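Local coordinates for ribosomal RNA processing protein 6 (Trypanosoma brucei brucei, PDB 4NLC), which probably trims RNA from its 3' end as a 3'-5' exoribonuclease of the exosome component 10/RRP6 family, represented here by its catalytic core, at residues P17-G29 with V33-I45. The protein carries 1 engineered substitution. Residues are numbered along the deposited sequence; the frame is centred on the assembly and turned at random.
Sequences PTPFRPVYYDEKG and VGEPGVHPFAERI
Pro40 packs against Tyr24 in the closely packed part of this contact. Pro40 CB lies over one face of the phenol ring, 3.8 Å from its centroid and 28° off the normal, which meets the criterion for a CH-pi contact. Tyr24 CB points toward the 33-45 segment, and with CG between the backbone N and the carbonyl carbon (chi1 65°) the ring lies along Pro40. Phe41 meets the same ring obliquely, with Tyr24 CD2 3.6 Å from Phe41 CE2, while Gly34 N lies at the ring's edge. Gly34 N also donates to Pro22 O across 2.7 Å, almost in line with the carbonyl, next to the antiparallel non-hydrogen-bonded pair Val23-Val33; Tyr24 and His32 bond on that pair's other side.

The periphery is looser and more exposed. Arg21 lays its guanidinium against Pro36 CD, which sits over one face, and NH1 reaches an in-plane lone pair of Gly34 O in a long bond of 3.3 Å. One water accepts from Gly37 N and donates to Phe20 O, beside a CA-H...O contact from Pro36 CA. At the far end, Arg44 NH1 lies 2.7 Å from Glu27 OE1 and donates to the syn lone pair of Glu27 OE2; with the planes 54° apart, one nitrogen serves both oxygens.

From the hairpin of strands 23-25 and 31-33, the chain turns at 35-38 and 39-42 into helix 42-46. Tyr165 packs against Pro22, Pro40 and Phe41, Leu140 of helix 136-140 touches Glu27, Phe41 and Arg44, and Ile45 touches helix 249-261, where His39 NE2 is hydrogen-bonded to Ser261 O.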
loop_
_atom_site.group_PDB
_atom_site.type_symbol
_atom_site.label_atom_id
_atom_site.label_comp_id
_atom_site.label_asym_id
_atom_site.label_seq_id
_atom_site.Cartn_x
_atom_site.Cartn_y
_atom_site.Cartn_z
ATOM N N PRO A 17 16.358 2.418 10.602
ATOM C CA PRO A 17 16.551 3.465 9.580
ATOM C C PRO A 17 17.725 3.127 8.656
ATOM O O PRO A 17 18.797 3.736 8.746
ATOM C CB PRO A 17 16.792 4.740 10.407
ATOM C CG PRO A 17 16.740 4.321 11.855
ATOM C CD PRO A 17 16.911 2.849 11.900
ATOM N N THR A 18 17.530 2.094 7.822
ATOM C CA THR A 18 18.473 1.573 6.823
ATOM C C THR A 18 17.746 1.498 5.486
ATOM O O THR A 18 16.589 1.084 5.472
ATOM C CB THR A 18 19.101 0.208 7.228
ATOM O OG1 THR A 18 19.957 -0.234 6.168
ATOM C CG2 THR A 18 18.072 -0.877 7.452
ATOM N N PRO A 19 18.364 1.923 4.359
ATOM C CA PRO A 19 17.641 1.887 3.074
ATOM C C PRO A 19 17.064 0.503 2.742
ATOM O O PRO A 19 17.682 -0.518 3.080
ATOM C CB PRO A 19 18.710 2.304 2.064
ATOM C CG PRO A 19 19.675 3.112 2.844
ATOM C CD PRO A 19 19.726 2.472 4.195
ATOM N N PHE A 20 15.876 0.470 2.098
ATOM C CA PHE A 20 15.205 -0.774 1.717
ATOM C C PHE A 20 16.041 -1.597 0.747
ATOM O O PHE A 20 16.509 -1.068 -0.255
ATOM C CB PHE A 20 13.777 -0.505 1.158
ATOM C CG PHE A 20 13.032 -1.711 0.624
ATOM C CD1 PHE A 20 12.513 -2.672 1.488
ATOM C CD2 PHE A 20 12.842 -1.884 -0.744
ATOM C CE1 PHE A 20 11.814 -3.784 0.992
ATOM C CE2 PHE A 20 12.119 -2.980 -1.236
ATOM C CZ PHE A 20 11.625 -3.933 -0.363
ATOM N N ARG A 21 16.258 -2.875 1.064
ATOM C CA ARG A 21 16.980 -3.801 0.197
ATOM C C ARG A 21 15.992 -4.888 -0.219
ATOM O O ARG A 21 15.515 -5.635 0.641
ATOM C CB ARG A 21 18.196 -4.420 0.892
ATOM C CG ARG A 21 19.030 -5.270 -0.066
ATOM C CD ARG A 21 20.121 -6.075 0.616
ATOM N NE ARG A 21 21.152 -5.233 1.226
ATOM C CZ ARG A 21 22.223 -4.771 0.585
ATOM N NH1 ARG A 21 22.419 -5.065 -0.697
ATOM N NH2 ARG A 21 23.103 -4.007 1.220
ATOM N N PRO A 22 15.617 -4.955 -1.508
ATOM C CA PRO A 22 14.604 -5.942 -1.906
ATOM C C PRO A 22 15.128 -7.359 -2.079
ATOM O O PRO A 22 16.184 -7.554 -2.661
ATOM C CB PRO A 22 14.081 -5.385 -3.237
ATOM C CG PRO A 22 15.217 -4.634 -3.796
ATOM C CD PRO A 22 16.022 -4.101 -2.643
ATOM N N VAL A 23 14.390 -8.331 -1.561
ATOM C CA VAL A 23 14.625 -9.764 -1.747
ATOM C C VAL A 23 13.489 -10.111 -2.710
ATOM O O VAL A 23 12.334 -9.765 -2.433
ATOM C CB VAL A 23 14.555 -10.600 -0.436
ATOM C CG1 VAL A 23 14.614 -12.096 -0.741
ATOM C CG2 VAL A 23 15.685 -10.213 0.520
ATOM N N TYR A 24 13.810 -10.719 -3.867
ATOM C CA TYR A 24 12.776 -10.994 -4.868
ATOM C C TYR A 24 13.061 -12.253 -5.701
ATOM O O TYR A 24 14.214 -12.669 -5.865
ATOM C CB TYR A 24 12.617 -9.761 -5.795
ATOM C CG TYR A 24 13.858 -9.493 -6.616
ATOM C CD1 TYR A 24 14.972 -8.868 -6.050
ATOM C CD2 TYR A 24 13.969 -9.964 -7.920
ATOM C CE1 TYR A 24 16.158 -8.723 -6.763
ATOM C CE2 TYR A 24 15.121 -9.749 -8.670
ATOM C CZ TYR A 24 16.223 -9.156 -8.079
ATOM O OH TYR A 24 17.375 -8.995 -8.799
ATOM N N TYR A 25 11.995 -12.780 -6.314
ATOM C CA TYR A 25 12.033 -13.948 -7.172
ATOM C C TYR A 25 11.773 -13.617 -8.643
ATOM O O TYR A 25 10.939 -12.758 -8.962
ATOM C CB TYR A 25 11.039 -14.991 -6.668
ATOM C CG TYR A 25 11.468 -15.653 -5.377
ATOM C CD1 TYR A 25 11.376 -14.981 -4.153
ATOM C CD2 TYR A 25 11.926 -16.968 -5.365
ATOM C CE1 TYR A 25 11.747 -15.598 -2.960
ATOM C CE2 TYR A 25 12.270 -17.604 -4.174
ATOM C CZ TYR A 25 12.184 -16.914 -2.976
ATOM O OH TYR A 25 12.535 -17.548 -1.809
ATOM N N ASP A 26 12.447 -14.331 -9.538
ATOM C CA ASP A 26 12.220 -14.129 -10.969
ATOM C C ASP A 26 11.080 -15.052 -11.433
ATOM O O ASP A 26 10.405 -15.652 -10.583
ATOM C CB ASP A 26 13.519 -14.320 -11.785
ATOM C CG ASP A 26 14.233 -15.655 -11.571
ATOM O OD1 ASP A 26 13.555 -16.645 -11.193
ATOM O OD2 ASP A 26 15.477 -15.692 -11.723
ATOM N N GLU A 27 10.878 -15.176 -12.766
ATOM C CA GLU A 27 9.831 -16.008 -13.373
ATOM C C GLU A 27 10.133 -17.501 -13.291
ATOM O O GLU A 27 9.240 -18.312 -13.537
ATOM C CB GLU A 27 9.500 -15.580 -14.817
ATOM C CG GLU A 27 10.682 -15.496 -15.757
ATOM C CD GLU A 27 11.309 -14.123 -15.783
ATOM O OE1 GLU A 27 10.972 -13.342 -16.698
ATOM O OE2 GLU A 27 12.094 -13.803 -14.862
ATOM N N LYS A 28 11.378 -17.862 -12.929
ATOM C CA LYS A 28 11.803 -19.254 -12.756
ATOM C C LYS A 28 11.690 -19.648 -11.277
ATOM O O LYS A 28 12.061 -20.749 -10.908
ATOM C CB LYS A 28 13.263 -19.431 -13.230
ATOM C CG LYS A 28 13.429 -19.493 -14.740
ATOM C CD LYS A 28 14.820 -19.902 -15.122
ATOM C CE LYS A 28 15.013 -19.846 -16.618
ATOM N NZ LYS A 28 16.325 -20.420 -17.039
ATOM N N GLY A 29 11.234 -18.730 -10.437
ATOM C CA GLY A 29 11.134 -18.966 -9.000
ATOM C C GLY A 29 12.487 -19.010 -8.314
ATOM O O GLY A 29 12.641 -19.699 -7.313
ATOM N N VAL A 33 18.830 -11.247 -4.184
ATOM C CA VAL A 33 19.008 -10.165 -3.218
ATOM C C VAL A 33 19.383 -8.931 -4.051
ATOM O O VAL A 33 20.357 -8.944 -4.814
ATOM C CB VAL A 33 20.030 -10.516 -2.102
ATOM C CG1 VAL A 33 20.417 -9.290 -1.296
ATOM C CG2 VAL A 33 19.487 -11.602 -1.174
ATOM N N GLY A 34 18.535 -7.918 -3.968
ATOM C CA GLY A 34 18.708 -6.653 -4.678
ATOM C C GLY A 34 19.625 -5.692 -3.952
ATOM O O GLY A 34 20.290 -6.067 -2.983
ATOM N N GLU A 35 19.666 -4.438 -4.442
ATOM C CA GLU A 35 20.511 -3.358 -3.923
ATOM C C GLU A 35 19.675 -2.164 -3.504
ATOM O O GLU A 35 18.707 -1.847 -4.201
ATOM C CB GLU A 35 21.544 -2.918 -4.980
ATOM C CG GLU A 35 22.490 -4.034 -5.403
ATOM C CD GLU A 35 23.517 -3.681 -6.464
ATOM O OE1 GLU A 35 23.298 -2.706 -7.223
ATOM O OE2 GLU A 35 24.537 -4.405 -6.556
ATOM N N PRO A 36 20.043 -1.468 -2.393
ATOM C CA PRO A 36 19.275 -0.279 -1.978
ATOM C C PRO A 36 19.254 0.790 -3.073
ATOM O O PRO A 36 20.254 0.965 -3.778
ATOM C CB PRO A 36 20.021 0.207 -0.727
ATOM C CG PRO A 36 20.760 -0.987 -0.224
ATOM C CD PRO A 36 21.175 -1.715 -1.469
ATOM N N GLY A 37 18.105 1.451 -3.239
ATOM C CA GLY A 37 17.910 2.483 -4.264
ATOM C C GLY A 37 17.907 2.002 -5.714
ATOM O O GLY A 37 17.914 2.820 -6.632
ATOM N N VAL A 38 17.876 0.671 -5.938
ATOM C CA VAL A 38 17.869 0.062 -7.267
ATOM C C VAL A 38 16.599 -0.796 -7.439
ATOM O O VAL A 38 16.356 -1.749 -6.693
ATOM C CB VAL A 38 19.170 -0.751 -7.564
ATOM C CG1 VAL A 38 19.146 -1.367 -8.970
ATOM C CG2 VAL A 38 20.433 0.107 -7.376
ATOM N N HIS A 39 15.798 -0.446 -8.436
ATOM C CA HIS A 39 14.627 -1.216 -8.825
ATOM C C HIS A 39 15.221 -2.403 -9.616
ATOM O O HIS A 39 15.875 -2.167 -10.639
ATOM C CB HIS A 39 13.748 -0.339 -9.715
ATOM C CG HIS A 39 12.436 -0.930 -10.090
ATOM N ND1 HIS A 39 12.348 -2.131 -10.781
ATOM C CD2 HIS A 39 11.199 -0.407 -9.946
ATOM C CE1 HIS A 39 11.061 -2.293 -11.032
ATOM N NE2 HIS A 39 10.329 -1.284 -10.532
ATOM N N PRO A 40 15.051 -3.668 -9.164
ATOM C CA PRO A 40 15.742 -4.782 -9.842
ATOM C C PRO A 40 15.222 -5.150 -11.229
ATOM O O PRO A 40 15.904 -5.856 -11.962
ATOM C CB PRO A 40 15.629 -5.930 -8.849
ATOM C CG PRO A 40 14.434 -5.629 -8.048
ATOM C CD PRO A 40 14.340 -4.140 -7.955
ATOM N N PHE A 41 14.050 -4.658 -11.606
ATOM C CA PHE A 41 13.537 -4.910 -12.952
ATOM C C PHE A 41 13.562 -3.639 -13.837
ATOM O O PHE A 41 12.925 -3.623 -14.881
ATOM C CB PHE A 41 12.150 -5.571 -12.892
ATOM C CG PHE A 41 12.255 -7.001 -12.438
ATOM C CD1 PHE A 41 12.695 -7.994 -13.309
ATOM C CD2 PHE A 41 11.969 -7.351 -11.124
ATOM C CE1 PHE A 41 12.841 -9.317 -12.868
ATOM C CE2 PHE A 41 12.080 -8.674 -10.698
ATOM C CZ PHE A 41 12.540 -9.644 -11.561
ATOM N N ALA A 42 14.323 -2.599 -13.441
ATOM C CA ALA A 42 14.377 -1.332 -14.198
ATOM C C ALA A 42 14.785 -1.514 -15.656
ATOM O O ALA A 42 14.101 -1.003 -16.533
ATOM C CB ALA A 42 15.269 -0.307 -13.507
ATOM N N GLU A 43 15.829 -2.305 -15.909
ATOM C CA GLU A 43 16.337 -2.591 -17.259
ATOM C C GLU A 43 15.316 -3.383 -18.097
ATOM O O GLU A 43 15.120 -3.065 -19.261
ATOM C CB GLU A 43 17.691 -3.332 -17.206
ATOM C CG GLU A 43 18.761 -2.609 -16.409
ATOM C CD GLU A 43 18.874 -2.965 -14.934
ATOM O OE1 GLU A 43 17.886 -3.460 -14.336
ATOM O OE2 GLU A 43 19.964 -2.721 -14.367
ATOM N N ARG A 44 14.647 -4.385 -17.499
ATOM C CA ARG A 44 13.628 -5.153 -18.226
ATOM C C ARG A 44 12.404 -4.287 -18.605
ATOM O O ARG A 44 11.955 -4.354 -19.749
ATOM C CB ARG A 44 13.211 -6.398 -17.444
ATOM C CG ARG A 44 12.556 -7.442 -18.325
ATOM C CD ARG A 44 12.182 -8.682 -17.547
ATOM N NE ARG A 44 13.338 -9.476 -17.122
ATOM C CZ ARG A 44 13.240 -10.548 -16.348
ATOM N NH1 ARG A 44 12.055 -10.966 -15.934
ATOM N NH2 ARG A 44 14.328 -11.215 -15.986
ATOM N N ILE A 45 11.879 -3.473 -17.656
ATOM C CA ILE A 45 10.723 -2.597 -17.904
ATOM C C ILE A 45 11.042 -1.529 -18.985
ATOM O O ILE A 45 10.211 -1.258 -19.863
ATOM C CB ILE A 45 10.169 -1.984 -16.583
ATOM C CG1 ILE A 45 9.685 -3.094 -15.586
ATOM C CG2 ILE A 45 9.083 -0.934 -16.855
ATOM C CD1 ILE A 45 9.271 -2.592 -14.158
HETATM O O HOH W 1 16.115 1.305 -1.310
HETATM O O HOH W 2 20.637 -9.260 -7.936
#